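PDB 3RNL: sulfotransferase from Alicyclobacillus acidocaldarius subsp. acidocaldarius, which probably transfers sulfuryl groups to acceptor molecules, as sulfotransferases do, and binds magnesium ions. Local coordinates for residues P48-R53 with T66-D71; F12-A17 with Q101-A106; D201-L206 with T210-D215; R75-V80 with V86-V91; P285-L290 with R296-W301. All coordinates share one frame; numbering follows the deposited sequence. Where two conformers were deposited one is given.

Contact 1: residues P48-R53 with T66-D71; sequences PDFPER and TIRDED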
# COMPACT_ATOMS: atom_id res chain seq x y z
N PRO A 48 15.44 6.54 1.98
CA PRO A 48 15.91 7.91 2.18
C PRO A 48 14.88 8.89 2.76
O PRO A 48 15.27 9.96 3.23
CB PRO A 48 16.36 8.35 0.78
CG PRO A 48 16.68 7.03 0.08
CD PRO A 48 15.62 6.10 0.58
N ASP A 49 13.60 8.54 2.71
CA ASP A 49 12.55 9.39 3.29
C ASP A 49 12.29 9.06 4.76
O ASP A 49 11.52 9.77 5.42
CB ASP A 49 11.23 9.20 2.52
CG ASP A 49 11.28 9.77 1.11
OD1 ASP A 49 11.96 10.80 0.90
OD2 ASP A 49 10.65 9.18 0.21
N PHE A 50 12.89 7.98 5.27
CA PHE A 50 12.65 7.55 6.64
C PHE A 50 13.28 8.54 7.60
O PHE A 50 14.29 9.16 7.28
CB PHE A 50 13.33 6.20 6.93
CG PHE A 50 12.57 4.99 6.45
CD1 PHE A 50 11.48 5.08 5.60
CD2 PHE A 50 12.97 3.73 6.89
CE1 PHE A 50 10.81 3.92 5.18
CE2 PHE A 50 12.32 2.58 6.48
CZ PHE A 50 11.23 2.67 5.63
N PRO A 51 12.71 8.66 8.81
CA PRO A 51 13.44 9.37 9.87
C PRO A 51 14.65 8.54 10.30
O PRO A 51 14.80 7.41 9.85
CB PRO A 51 12.43 9.41 11.02
CG PRO A 51 11.58 8.19 10.81
CD PRO A 51 11.45 8.07 9.29
N GLU A 52 15.49 9.07 11.19
CA GLU A 52 16.67 8.33 11.60
C GLU A 52 16.29 6.99 12.22
O GLU A 52 16.95 5.98 11.98
CB GLU A 52 17.53 9.12 12.59
CG GLU A 52 18.81 8.40 12.95
CD GLU A 52 19.66 9.17 13.95
OE1 GLU A 52 19.11 10.08 14.63
OE2 GLU A 52 20.86 8.87 14.07
N ARG A 53 15.27 6.99 13.05
CA ARG A 53 14.71 5.74 13.54
C ARG A 53 13.25 5.92 13.97
O ARG A 53 12.83 7.01 14.38
CB ARG A 53 15.56 5.13 14.67
CG ARG A 53 15.31 5.71 16.03
CD ARG A 53 16.13 4.98 17.12
NE ARG A 53 15.67 3.61 17.37
CZ ARG A 53 14.77 3.28 18.30
NH1 ARG A 53 14.23 4.22 19.07
NH2 ARG A 53 14.42 2.00 18.46
N THR A 66 13.62 -3.86 7.41
CA THR A 66 13.68 -3.19 6.12
C THR A 66 15.05 -3.44 5.50
O THR A 66 16.04 -3.70 6.21
CB THR A 66 13.40 -1.68 6.26
OG1 THR A 66 14.09 -1.17 7.41
CG2 THR A 66 11.90 -1.42 6.48
N ILE A 67 15.11 -3.39 4.18
CA ILE A 67 16.33 -3.70 3.44
C ILE A 67 16.87 -2.41 2.84
O ILE A 67 16.18 -1.75 2.06
CB ILE A 67 16.08 -4.75 2.36
CG1 ILE A 67 15.69 -6.07 3.06
CG2 ILE A 67 17.34 -4.95 1.51
CD1 ILE A 67 15.41 -7.21 2.12
N ARG A 68 18.02 -1.99 3.33
CA ARG A 68 18.65 -0.75 2.89
C ARG A 68 19.81 -0.88 1.92
O ARG A 68 20.25 0.12 1.36
CB ARG A 68 19.08 0.02 4.13
CG ARG A 68 17.91 0.14 5.11
CD ARG A 68 18.33 0.66 6.48
NE ARG A 68 17.16 0.65 7.36
CZ ARG A 68 16.65 1.72 7.95
NH1 ARG A 68 17.21 2.91 7.80
NH2 ARG A 68 15.57 1.59 8.72
N ASP A 69 20.26 -2.10 1.68
CA ASP A 69 21.45 -2.35 0.88
C ASP A 69 21.01 -2.86 -0.48
O ASP A 69 20.20 -3.78 -0.57
CB ASP A 69 22.33 -3.39 1.57
CG ASP A 69 23.50 -3.85 0.70
OD1 ASP A 69 24.43 -3.05 0.48
OD2 ASP A 69 23.48 -5.01 0.25
N GLU A 70 21.56 -2.27 -1.53
CA GLU A 70 21.15 -2.62 -2.88
C GLU A 70 21.42 -4.09 -3.21
O GLU A 70 20.61 -4.73 -3.87
CB GLU A 70 21.83 -1.71 -3.90
CG GLU A 70 21.46 -1.99 -5.33
CD GLU A 70 22.15 -1.03 -6.28
OE1 GLU A 70 22.98 -0.22 -5.81
OE2 GLU A 70 21.87 -1.08 -7.50
N ASP A 71 22.56 -4.62 -2.77
CA ASP A 71 22.90 -6.01 -3.05
C ASP A 71 21.91 -6.96 -2.37
O ASP A 71 21.46 -7.93 -2.98
CB ASP A 71 24.32 -6.34 -2.60
CG ASP A 71 25.39 -5.62 -3.43
OD1 ASP A 71 25.08 -5.21 -4.57
OD2 ASP A 71 26.53 -5.48 -2.94
O HOH W 1 16.54 5.53 8.74
O HOH W 2 15.08 3.25 10.87
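Phe50 presents the edge of its ring to Thr66 and Arg68, a small hydrophobic and polar junction that shows how a loop can be held by an aromatic edge and by water together. The methyl CG2 of Thr66 lies near the ring plane, 4.0 Å from Phe50 CE2, and the two side chains reach toward each other from opposite directions. Arg68 NH2 comes to the same rim, 3.8 Å from Phe50 CD2. The guanidinium is turned 75° against the ring, so the two groups do not stack. The arginine chain runs extended from CG to NE, and this carries NH2 to the phenylalanine rim.

The polar link between the segments runs through water. Water 1 accepts from Arg68 NH1 at 2.9 Å, lying in the guanidinium plane at its edge, and is 2.8 Å from Pro51 O, bridging the two. A second water accepts from Arg68 NH2 at 2.8 Å and has a weak, long link to Glu52 O. NH2 also makes weak bonds to Thr66 OG1, 3.4 Å away, and to the carbonyl of Asn63; the stronger partner of the threonine hydroxyl is the carbonyl of Met62. Phe54 meets the Phe50 ring edge-to-face and Tyr96 meets it at an angle, placing the phenylalanine in an aromatic group. The arrangement is a water-bridged loop-loop contact on the periphery of the fold, joining the connection after strand 34-35 to the loop that leads into helix 70-75, where Asp69 is the N-cap.

Contact 2: residues F12-A17 with Q101-A106; sequences FIVGAA and QRMYDA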
# COMPACT_ATOMS: atom_id res chain seq x y z
N PHE A 12 5.56 -3.17 -8.90
CA PHE A 12 5.59 -2.99 -7.45
C PHE A 12 4.18 -2.82 -6.97
O PHE A 12 3.37 -2.16 -7.62
CB PHE A 12 6.39 -1.73 -7.09
CG PHE A 12 7.82 -1.80 -7.54
CD1 PHE A 12 8.78 -2.41 -6.75
CD2 PHE A 12 8.21 -1.25 -8.74
CE1 PHE A 12 10.09 -2.49 -7.17
CE2 PHE A 12 9.54 -1.31 -9.16
CZ PHE A 12 10.48 -1.93 -8.37
N ILE A 13 3.88 -3.42 -5.82
CA ILE A 13 2.61 -3.20 -5.14
C ILE A 13 2.94 -2.22 -4.04
O ILE A 13 3.71 -2.53 -3.13
CB ILE A 13 2.07 -4.51 -4.56
CG1 ILE A 13 1.73 -5.48 -5.71
CG2 ILE A 13 0.82 -4.25 -3.71
CD1 ILE A 13 1.42 -6.92 -5.25
N VAL A 14 2.45 -0.99 -4.18
CA VAL A 14 2.98 0.09 -3.34
C VAL A 14 2.16 0.50 -2.12
O VAL A 14 2.56 1.39 -1.37
CB VAL A 14 3.30 1.34 -4.18
CG1 VAL A 14 4.30 0.96 -5.28
CG2 VAL A 14 2.02 1.91 -4.80
N GLY A 15 0.98 -0.08 -1.95
CA GLY A 15 0.12 0.35 -0.84
C GLY A 15 -1.30 0.32 -1.34
O GLY A 15 -1.55 -0.16 -2.45
N ALA A 16 -2.22 0.92 -0.58
CA ALA A 16 -1.86 1.58 0.67
C ALA A 16 -1.89 0.56 1.81
O ALA A 16 -2.37 -0.56 1.63
CB ALA A 16 -2.85 2.72 0.96
N ALA A 17 -1.46 0.98 2.99
CA ALA A 17 -1.41 0.08 4.15
C ALA A 17 -2.82 -0.19 4.66
O ALA A 17 -3.64 0.72 4.71
CB ALA A 17 -0.55 0.70 5.26
N GLN A 101 9.95 8.40 -7.66
CA GLN A 101 11.07 8.87 -8.49
C GLN A 101 12.31 7.97 -8.36
O GLN A 101 13.02 7.72 -9.35
CB GLN A 101 11.41 10.35 -8.19
CG GLN A 101 12.49 10.91 -9.15
CD GLN A 101 11.99 11.02 -10.59
OE1 GLN A 101 11.01 11.70 -10.86
NE2 GLN A 101 12.67 10.35 -11.51
N ARG A 102 12.58 7.45 -7.16
CA ARG A 102 13.71 6.52 -7.00
C ARG A 102 13.47 5.22 -7.77
O ARG A 102 14.40 4.66 -8.37
CB ARG A 102 13.95 6.16 -5.53
CG ARG A 102 14.36 7.34 -4.69
CD ARG A 102 14.63 6.98 -3.21
NE ARG A 102 14.61 8.24 -2.50
CZ ARG A 102 13.62 8.65 -1.71
NH1 ARG A 102 12.61 7.83 -1.40
NH2 ARG A 102 13.69 9.85 -1.17
N MSE A 103 12.25 4.71 -7.72
CA MSE A 103 11.90 3.52 -8.49
C MSE A 103 12.08 3.77 -9.97
O MSE A 103 12.62 2.94 -10.70
CB MSE A 103 10.45 3.11 -8.26
CG MSE A 103 10.16 2.52 -6.90
SE MSE A 103 8.21 2.35 -6.73
CE MSE A 103 8.18 1.09 -5.25
N TYR A 104 11.58 4.91 -10.42
CA TYR A 104 11.66 5.24 -11.84
C TYR A 104 13.10 5.37 -12.31
O TYR A 104 13.48 4.98 -13.45
CB TYR A 104 10.90 6.55 -12.10
CG TYR A 104 10.87 6.93 -13.56
CD1 TYR A 104 9.84 6.49 -14.39
CD2 TYR A 104 11.88 7.72 -14.12
CE1 TYR A 104 9.81 6.82 -15.73
CE2 TYR A 104 11.86 8.05 -15.45
CZ TYR A 104 10.83 7.60 -16.25
OH TYR A 104 10.79 7.95 -17.58
N ASP A 105 13.93 5.94 -11.46
CA ASP A 105 15.32 6.11 -11.82
C ASP A 105 16.00 4.75 -12.00
O ASP A 105 16.94 4.62 -12.79
CB ASP A 105 16.06 6.97 -10.79
CG ASP A 105 15.74 8.46 -10.94
OD1 ASP A 105 15.22 8.86 -12.00
OD2 ASP A 105 16.03 9.23 -10.00
N ALA A 106 15.57 3.76 -11.22
CA ALA A 106 16.07 2.39 -11.39
C ALA A 106 15.37 1.58 -12.50
O ALA A 106 16.02 0.87 -13.27
CB ALA A 106 15.99 1.64 -10.04
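A selenium atom lies over an aromatic face here: selenomethionine Met103, on helix 99-106, lays its SE and terminal methyl across one side of the Phe12 ring in a Met-aromatic contact, in the conformer described, one of two modelled. The setting is the parallel sheet of the alpha-beta-alpha sandwich, in which Phe12 belongs to the central strand 11-13 and the helix packs on the sheet. SE stands 4.5 Å from the centroid of the Phe12 ring, 26° off the ring normal. The methyl CE comes in closer as a CH-pi donor, 4.1 Å from the same centroid, and leans toward the CB end of the ring, where it is 3.7 Å from Phe12 CG.

In this conformer Met103 has its chain extended beyond CG (chi2 171°, chi3 162°), which drives the methyl straight from the helix into the sheet. The two side chains run past each other in opposite directions, and CE therefore ends near the phenylalanine stem while SE sits farther out, toward CD2. All three touching residues are buried and the contact is wholly apolar. Phe45 meets the Phe12 ring nearly at right angles, while Tyr174 and Phe178 of helix 167-178 pack against Met103, making the selenomethionine a link between two helices and the strand. Beyond Phe12, the same methyl finds a second neighbour on the segment, crossing Val14 at a slant with Met103 CE 3.9 Å from Val14 CG1.

Contact 3: residues D201-L206 with T210-D215; sequences DCCAFL and TDFVPD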
# COMPACT_ATOMS: atom_id res chain seq x y z
N ASP A 201 -7.83 -8.93 -13.91
CA ASP A 201 -7.56 -7.58 -14.42
C ASP A 201 -6.08 -7.23 -14.22
O ASP A 201 -5.44 -6.63 -15.09
CB ASP A 201 -8.41 -6.52 -13.71
CG ASP A 201 -9.90 -6.64 -14.02
OD1 ASP A 201 -10.28 -7.31 -15.01
OD2 ASP A 201 -10.70 -6.03 -13.26
N CYS A 202 -5.54 -7.60 -13.06
CA CYS A 202 -4.11 -7.32 -12.80
C CYS A 202 -3.23 -8.13 -13.74
O CYS A 202 -2.20 -7.66 -14.18
CB CYS A 202 -3.72 -7.63 -11.35
SG CYS A 202 -4.47 -6.51 -10.17
N CYS A 203 -3.63 -9.36 -14.04
CA CYS A 203 -2.89 -10.15 -15.00
C CYS A 203 -2.83 -9.45 -16.37
O CYS A 203 -1.77 -9.39 -17.00
CB CYS A 203 -3.50 -11.54 -15.16
SG CYS A 203 -3.35 -12.54 -13.64
N ALA A 204 -3.97 -8.95 -16.83
CA ALA A 204 -4.01 -8.22 -18.10
C ALA A 204 -3.07 -7.00 -18.05
O ALA A 204 -2.31 -6.73 -18.99
CB ALA A 204 -5.44 -7.80 -18.41
N PHE A 205 -3.14 -6.26 -16.96
CA PHE A 205 -2.26 -5.09 -16.75
C PHE A 205 -0.78 -5.48 -16.81
O PHE A 205 0.03 -4.79 -17.46
CB PHE A 205 -2.59 -4.46 -15.39
CG PHE A 205 -1.68 -3.33 -14.99
CD1 PHE A 205 -1.61 -2.17 -15.76
CD2 PHE A 205 -0.94 -3.40 -13.82
CE1 PHE A 205 -0.77 -1.10 -15.37
CE2 PHE A 205 -0.12 -2.33 -13.41
CZ PHE A 205 -0.03 -1.20 -14.20
N LEU A 206 -0.44 -6.60 -16.17
CA LEU A 206 0.95 -7.07 -16.10
C LEU A 206 1.38 -7.77 -17.38
O LEU A 206 2.55 -8.12 -17.53
CB LEU A 206 1.16 -8.00 -14.90
CG LEU A 206 0.96 -7.31 -13.54
CD1 LEU A 206 1.04 -8.29 -12.37
CD2 LEU A 206 1.96 -6.15 -13.35
N THR A 210 -4.49 -14.23 -18.78
CA THR A 210 -5.69 -14.04 -17.98
C THR A 210 -6.43 -15.35 -17.76
O THR A 210 -7.47 -15.36 -17.10
CB THR A 210 -6.66 -13.03 -18.62
OG1 THR A 210 -6.94 -13.45 -19.96
CG2 THR A 210 -6.06 -11.61 -18.62
N ASP A 211 -5.92 -16.47 -18.27
CA ASP A 211 -6.71 -17.65 -17.99
C ASP A 211 -5.97 -18.22 -16.79
O ASP A 211 -5.12 -19.10 -16.90
CB ASP A 211 -6.55 -18.58 -19.20
CG ASP A 211 -7.26 -19.91 -19.03
OD1 ASP A 211 -8.30 -19.97 -18.34
OD2 ASP A 211 -6.78 -20.91 -19.61
N PHE A 212 -6.47 -17.80 -15.64
CA PHE A 212 -5.90 -18.16 -14.36
C PHE A 212 -7.03 -18.00 -13.38
O PHE A 212 -7.76 -17.01 -13.45
CB PHE A 212 -4.76 -17.18 -14.05
CG PHE A 212 -4.29 -17.20 -12.62
CD1 PHE A 212 -3.75 -18.35 -12.07
CD2 PHE A 212 -4.34 -16.05 -11.84
CE1 PHE A 212 -3.31 -18.37 -10.75
CE2 PHE A 212 -3.90 -16.06 -10.52
CZ PHE A 212 -3.38 -17.22 -9.98
N VAL A 213 -7.18 -18.93 -12.45
CA VAL A 213 -8.05 -18.73 -11.31
C VAL A 213 -7.26 -18.85 -10.02
O VAL A 213 -6.79 -19.95 -9.71
CB VAL A 213 -9.22 -19.72 -11.29
CG1 VAL A 213 -10.12 -19.44 -10.10
CG2 VAL A 213 -10.00 -19.62 -12.59
N PRO A 214 -7.13 -17.77 -9.25
CA PRO A 214 -6.41 -17.96 -7.99
C PRO A 214 -7.23 -18.80 -7.03
O PRO A 214 -8.46 -18.85 -7.12
CB PRO A 214 -6.27 -16.53 -7.46
CG PRO A 214 -7.44 -15.81 -8.03
CD PRO A 214 -7.61 -16.39 -9.41
N ASP A 215 -6.55 -19.44 -6.08
CA ASP A 215 -7.22 -20.18 -5.03
C ASP A 215 -7.42 -19.18 -3.88
O ASP A 215 -6.46 -18.72 -3.27
CB ASP A 215 -6.35 -21.34 -4.58
CG ASP A 215 -6.86 -22.01 -3.32
OD1 ASP A 215 -7.95 -21.65 -2.83
OD2 ASP A 215 -6.15 -22.92 -2.83
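Cys203 has SG anti to its carbonyl carbon (chi1 -66°), which turns the sulfur off the helix toward the returning chain, and Phe212 has CG opposite its own backbone N (chi1 166°), which swings the ring back to meet it. Cys203 SG approaches to 4.1 Å of Phe212 CD2, and its distance to the ring centroid is 5.2 Å. With the sulfur 63° off the ring normal, this sulfur-aromatic contact is oblique.

Thr210 fills the other half of the contact. Its methyl CG2 lies along the helix surface, 3.9 Å from Ala204 CB and 3.8 Å from the backbone N of Ala204, with Cys203 CB a little farther off at 4.3 Å. Thr210 and Ala204 form the exposed margin, whereas Cys203 is buried. Within the returning chain, the backbone N of Pro214 rests over one face of the Phe212 ring, offset toward its rim, probably limiting how the ring can turn.

His31, whose part in a magnesium site is seen in this crystal, touches Cys203 and also meets the Phe212 ring; the phenylalanine side chain is about 7 Å from a bound magnesium. The pairing is that of a helix with the chain that turns back along it just after its end, here helix 195-206 folded upon by a loop that lies in the second shell of the magnesium site.

Contact 4: residues R75-V80 with V86-V91; sequences RLFDGV and VGEASV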
# COMPACT_ATOMS: atom_id res chain seq x y z
N ARG A 75 19.10 -9.59 -4.07
CA ARG A 75 19.05 -11.01 -3.71
C ARG A 75 17.63 -11.51 -3.40
O ARG A 75 17.39 -12.71 -3.38
CB ARG A 75 20.02 -11.36 -2.57
CG ARG A 75 21.50 -11.35 -2.99
CD ARG A 75 22.42 -11.95 -1.92
NE ARG A 75 22.25 -11.31 -0.61
CZ ARG A 75 22.99 -10.30 -0.16
NH1 ARG A 75 23.96 -9.78 -0.91
NH2 ARG A 75 22.75 -9.80 1.05
N LEU A 76 16.70 -10.59 -3.17
CA LEU A 76 15.30 -11.00 -2.96
C LEU A 76 14.76 -11.74 -4.17
O LEU A 76 13.78 -12.49 -4.07
CB LEU A 76 14.42 -9.78 -2.72
CG LEU A 76 14.66 -9.05 -1.41
CD1 LEU A 76 13.62 -7.93 -1.25
CD2 LEU A 76 14.60 -10.03 -0.23
N PHE A 77 15.36 -11.48 -5.32
CA PHE A 77 14.85 -12.01 -6.58
C PHE A 77 15.55 -13.28 -7.04
O PHE A 77 15.32 -13.76 -8.14
CB PHE A 77 14.80 -10.90 -7.63
CG PHE A 77 14.06 -9.69 -7.13
CD1 PHE A 77 12.67 -9.68 -7.09
CD2 PHE A 77 14.75 -8.62 -6.58
CE1 PHE A 77 11.98 -8.60 -6.57
CE2 PHE A 77 14.07 -7.53 -6.06
CZ PHE A 77 12.68 -7.52 -6.06
N ASP A 78 16.43 -13.80 -6.19
CA ASP A 78 17.19 -15.01 -6.54
C ASP A 78 16.29 -16.20 -6.92
O ASP A 78 16.69 -17.07 -7.68
CB ASP A 78 18.14 -15.40 -5.41
CG ASP A 78 19.39 -14.53 -5.37
OD1 ASP A 78 19.63 -13.76 -6.33
OD2 ASP A 78 20.14 -14.62 -4.38
N GLY A 79 15.07 -16.22 -6.38
CA GLY A 79 14.16 -17.33 -6.63
C GLY A 79 13.39 -17.28 -7.94
O GLY A 79 12.68 -18.22 -8.28
N VAL A 80 13.51 -16.17 -8.67
CA VAL A 80 12.87 -16.08 -9.98
C VAL A 80 13.40 -17.15 -10.92
O VAL A 80 14.62 -17.35 -11.01
CB VAL A 80 13.14 -14.71 -10.65
CG1 VAL A 80 12.66 -14.71 -12.11
CG2 VAL A 80 12.50 -13.57 -9.87
N VAL A 86 7.68 -9.82 -12.34
CA VAL A 86 8.42 -10.00 -11.09
C VAL A 86 8.15 -8.79 -10.22
O VAL A 86 8.44 -7.66 -10.61
CB VAL A 86 9.96 -10.13 -11.37
CG1 VAL A 86 10.74 -10.23 -10.05
CG2 VAL A 86 10.24 -11.36 -12.23
N GLY A 87 7.70 -9.00 -8.99
CA GLY A 87 7.23 -7.84 -8.26
C GLY A 87 7.60 -7.86 -6.80
O GLY A 87 8.15 -8.83 -6.30
N GLU A 88 7.41 -6.72 -6.15
CA GLU A 88 7.80 -6.57 -4.77
C GLU A 88 6.79 -5.67 -4.10
O GLU A 88 6.31 -4.72 -4.72
CB GLU A 88 9.21 -5.95 -4.68
CG GLU A 88 9.79 -5.93 -3.26
CD GLU A 88 9.76 -4.54 -2.64
OE1 GLU A 88 9.17 -4.37 -1.55
OE2 GLU A 88 10.34 -3.60 -3.26
N ALA A 89 6.45 -5.98 -2.85
CA ALA A 89 5.36 -5.27 -2.15
C ALA A 89 5.80 -4.65 -0.84
O ALA A 89 6.18 -5.37 0.09
CB ALA A 89 4.21 -6.24 -1.87
N SER A 90 5.70 -3.33 -0.74
CA SER A 90 5.91 -2.62 0.54
C SER A 90 4.83 -1.55 0.64
O SER A 90 4.74 -0.68 -0.23
CB SER A 90 7.30 -1.94 0.55
OG SER A 90 8.34 -2.91 0.54
N VAL A 91 4.03 -1.59 1.71
CA VAL A 91 2.81 -0.79 1.74
C VAL A 91 2.98 0.71 1.97
O VAL A 91 2.04 1.46 1.73
CB VAL A 91 1.80 -1.35 2.76
CG1 VAL A 91 1.40 -2.77 2.37
CG2 VAL A 91 2.38 -1.29 4.16
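Val86 CG1 wedges between Phe77 and Val80, and this is where the contact is densest. The methyl lies 3.6 Å from Phe77 CD1, meeting the ring obliquely, and 3.8 Å from Val80 CG2. Its position anti to the backbone N (chi1 177°) lets one branch of the valine serve both neighbours, while Val86 CG2 meets only Val80 across the contact. Farther along the strand the fit eases: Gly87 O lies in the ring plane at the edge, 3.8 Å from Phe77 CE1, and Glu88 CB is 4.1 Å from Phe77 CZ. The looser side is that of the two type I turns, Arg75 to Asp78 and Phe77 to Val80, where Arg75 and Asp78 are exposed and take no part in the contact.

Glu88 bends at chi2 (-105°), and its carboxylate turns to polar partners instead: Ser90 OG donates to Glu88 OE1 at 2.7 Å, and the hydroxyls of Tyr73 and Tyr93 hold OE2. Replacing Phe77 with an alanine would probably open a gap beside Val86 CG1 and deprive Tyr73 of its edge-to-face ring partner. Such a hydrophobic cover, drawn from the turns that follow helix 70-75, closes over strand 85-89 at the start of its run through the parallel sheet of the alpha-beta-alpha sandwich.

Contact 5: residues P285-L290 with R296-W301; sequences PDVARL and RDLSAW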
# COMPACT_ATOMS: atom_id res chain seq x y z
N PRO A 285 -12.59 16.41 1.08
CA PRO A 285 -11.98 17.20 0.00
C PRO A 285 -10.89 16.41 -0.74
O PRO A 285 -10.76 16.54 -1.97
CB PRO A 285 -11.38 18.41 0.75
CG PRO A 285 -12.23 18.50 2.03
CD PRO A 285 -12.48 17.06 2.40
N ASP A 286 -10.13 15.61 -0.01
CA ASP A 286 -9.08 14.80 -0.64
C ASP A 286 -9.70 13.74 -1.54
O ASP A 286 -9.18 13.44 -2.62
CB ASP A 286 -8.19 14.15 0.42
CG ASP A 286 -6.87 13.69 -0.16
OD1 ASP A 286 -5.98 14.55 -0.39
OD2 ASP A 286 -6.72 12.47 -0.38
N VAL A 287 -10.81 13.15 -1.09
CA VAL A 287 -11.50 12.14 -1.89
C VAL A 287 -12.01 12.74 -3.21
O VAL A 287 -11.91 12.13 -4.28
CB VAL A 287 -12.67 11.49 -1.10
CG1 VAL A 287 -13.57 10.64 -2.03
CG2 VAL A 287 -12.11 10.64 0.05
N ALA A 288 -12.52 13.97 -3.15
CA ALA A 288 -13.01 14.62 -4.36
C ALA A 288 -11.88 14.87 -5.35
O ALA A 288 -12.05 14.71 -6.57
CB ALA A 288 -13.75 15.93 -4.03
N ARG A 289 -10.71 15.25 -4.83
CA ARG A 289 -9.53 15.43 -5.67
C ARG A 289 -9.08 14.11 -6.29
O ARG A 289 -8.68 14.05 -7.45
CB ARG A 289 -8.37 16.03 -4.86
CG ARG A 289 -8.60 17.49 -4.44
CD ARG A 289 -7.32 18.13 -3.88
NE ARG A 289 -6.89 17.54 -2.61
CZ ARG A 289 -7.27 17.97 -1.41
NH1 ARG A 289 -8.10 19.01 -1.31
NH2 ARG A 289 -6.83 17.38 -0.31
N LEU A 290 -9.15 13.05 -5.49
CA LEU A 290 -8.75 11.72 -5.94
C LEU A 290 -9.66 11.23 -7.08
O LEU A 290 -9.16 10.64 -8.04
CB LEU A 290 -8.78 10.74 -4.76
CG LEU A 290 -8.42 9.27 -5.04
CD1 LEU A 290 -6.97 9.17 -5.45
CD2 LEU A 290 -8.69 8.41 -3.77
N ARG A 296 -12.66 8.07 -11.60
CA ARG A 296 -13.82 7.29 -11.20
C ARG A 296 -14.46 7.88 -9.96
O ARG A 296 -13.83 8.60 -9.20
CB ARG A 296 -13.45 5.82 -11.00
CG ARG A 296 -12.50 5.57 -9.86
CD ARG A 296 -12.05 4.11 -9.87
NE ARG A 296 -13.19 3.19 -9.79
CZ ARG A 296 -13.08 1.87 -9.78
NH1 ARG A 296 -11.88 1.29 -9.85
NH2 ARG A 296 -14.17 1.11 -9.70
N ASP A 297 -15.74 7.57 -9.79
CA ASP A 297 -16.52 8.10 -8.68
C ASP A 297 -16.37 7.24 -7.42
O ASP A 297 -16.32 6.02 -7.49
CB ASP A 297 -17.99 8.22 -9.09
CG ASP A 297 -18.90 8.39 -7.90
OD1 ASP A 297 -19.20 9.55 -7.56
OD2 ASP A 297 -19.32 7.37 -7.32
N LEU A 298 -16.15 7.93 -6.31
CA LEU A 298 -15.93 7.39 -4.97
C LEU A 298 -17.14 7.38 -4.02
O LEU A 298 -16.96 7.41 -2.81
CB LEU A 298 -14.64 7.90 -4.32
CG LEU A 298 -13.46 7.48 -5.22
CD1 LEU A 298 -12.15 8.12 -4.76
CD2 LEU A 298 -13.33 5.96 -5.31
N SER A 299 -18.33 7.61 -4.56
CA SER A 299 -19.52 7.77 -3.73
C SER A 299 -19.71 6.65 -2.71
O SER A 299 -20.35 6.84 -1.67
CB SER A 299 -20.78 7.95 -4.60
OG SER A 299 -21.00 6.82 -5.43
N ALA A 300 -19.17 5.47 -3.00
CA ALA A 300 -19.25 4.36 -2.05
C ALA A 300 -18.56 4.72 -0.72
O ALA A 300 -18.84 4.13 0.32
CB ALA A 300 -18.64 3.10 -2.64
N TRP A 301 -17.65 5.68 -0.77
CA TRP A 301 -16.94 6.07 0.44
C TRP A 301 -17.69 7.11 1.27
O TRP A 301 -17.22 7.52 2.32
CB TRP A 301 -15.56 6.61 0.08
CG TRP A 301 -14.60 5.58 -0.47
CD1 TRP A 301 -14.85 4.26 -0.71
CD2 TRP A 301 -13.25 5.82 -0.85
NE1 TRP A 301 -13.72 3.65 -1.22
CE2 TRP A 301 -12.72 4.59 -1.31
CE3 TRP A 301 -12.42 6.95 -0.84
CZ2 TRP A 301 -11.40 4.46 -1.77
CZ3 TRP A 301 -11.11 6.82 -1.29
CH2 TRP A 301 -10.62 5.59 -1.74
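Val287 and Leu290, one helical turn apart, both press on Leu298 and Trp301. Val287 CG1 touches Leu298 CB at 3.7 Å, while its other methyl, CG2, lies in the indole plane at the edge, 3.8 Å from Trp301 CE3. In Leu290, CG anti to the backbone N (chi1 179°) sends CD2 toward both partners, 3.6 Å from Leu298 CD1 and 3.8 Å from Trp301 CZ3; the leucine crosses each at about a right angle. Leu298 also braces the tryptophan from within its own segment, with CD2 over the centre of one indole face.

The next shell probably helps to hold Leu298 and its neighbours. Asp297 OD2 accepts from the backbone N of Ser299 at 2.9 Å, an Asx turn, and from Ser299 OG through its syn lone pair. Leu298 N donates to Glu291, tying the turn to the helix. An alanine in place of Trp301 would probably leave Val287 CG2 and Leu290 CD2 facing a gap and Leu298 CD2 without the indole face it covers.

Farther out, Leu290 and Trp301 pack on Tyr167 of helix 167-178 and Leu116 of strand 111-116, and Leu298 on Leu187 of strand 183-187, wedging the C-terminal turn between helix 273-294 and the sheet.

How the contacts relate
Contacts 1, 2 and 4 form one connected group. Contact 1 reaches contact 2 through a salt bridge, Asp49 OD1 to Arg102 NH2 at 2.9 Å, and meets contact 4 where Ile67 packs on Leu76. Contacts 2 and 4 share the parallel sheet: strands 11-13 and 85-89 are neighbours, with Ile13 N 3.0 Å from Glu88 O, a probable hydrogen bond. Contacts 3 and 5 stand apart; the centres of contacts 1 and 5 are 33 Å from each other, on opposite sides of the chain's centre. The Phe212 side chain of contact 3 is about 7 Å from a bound magnesium and the Val86 side chain of contact 4 about 9 Å from one; Cys203 also lies about 4 Å from the side chain of His31, a magnesium ligand.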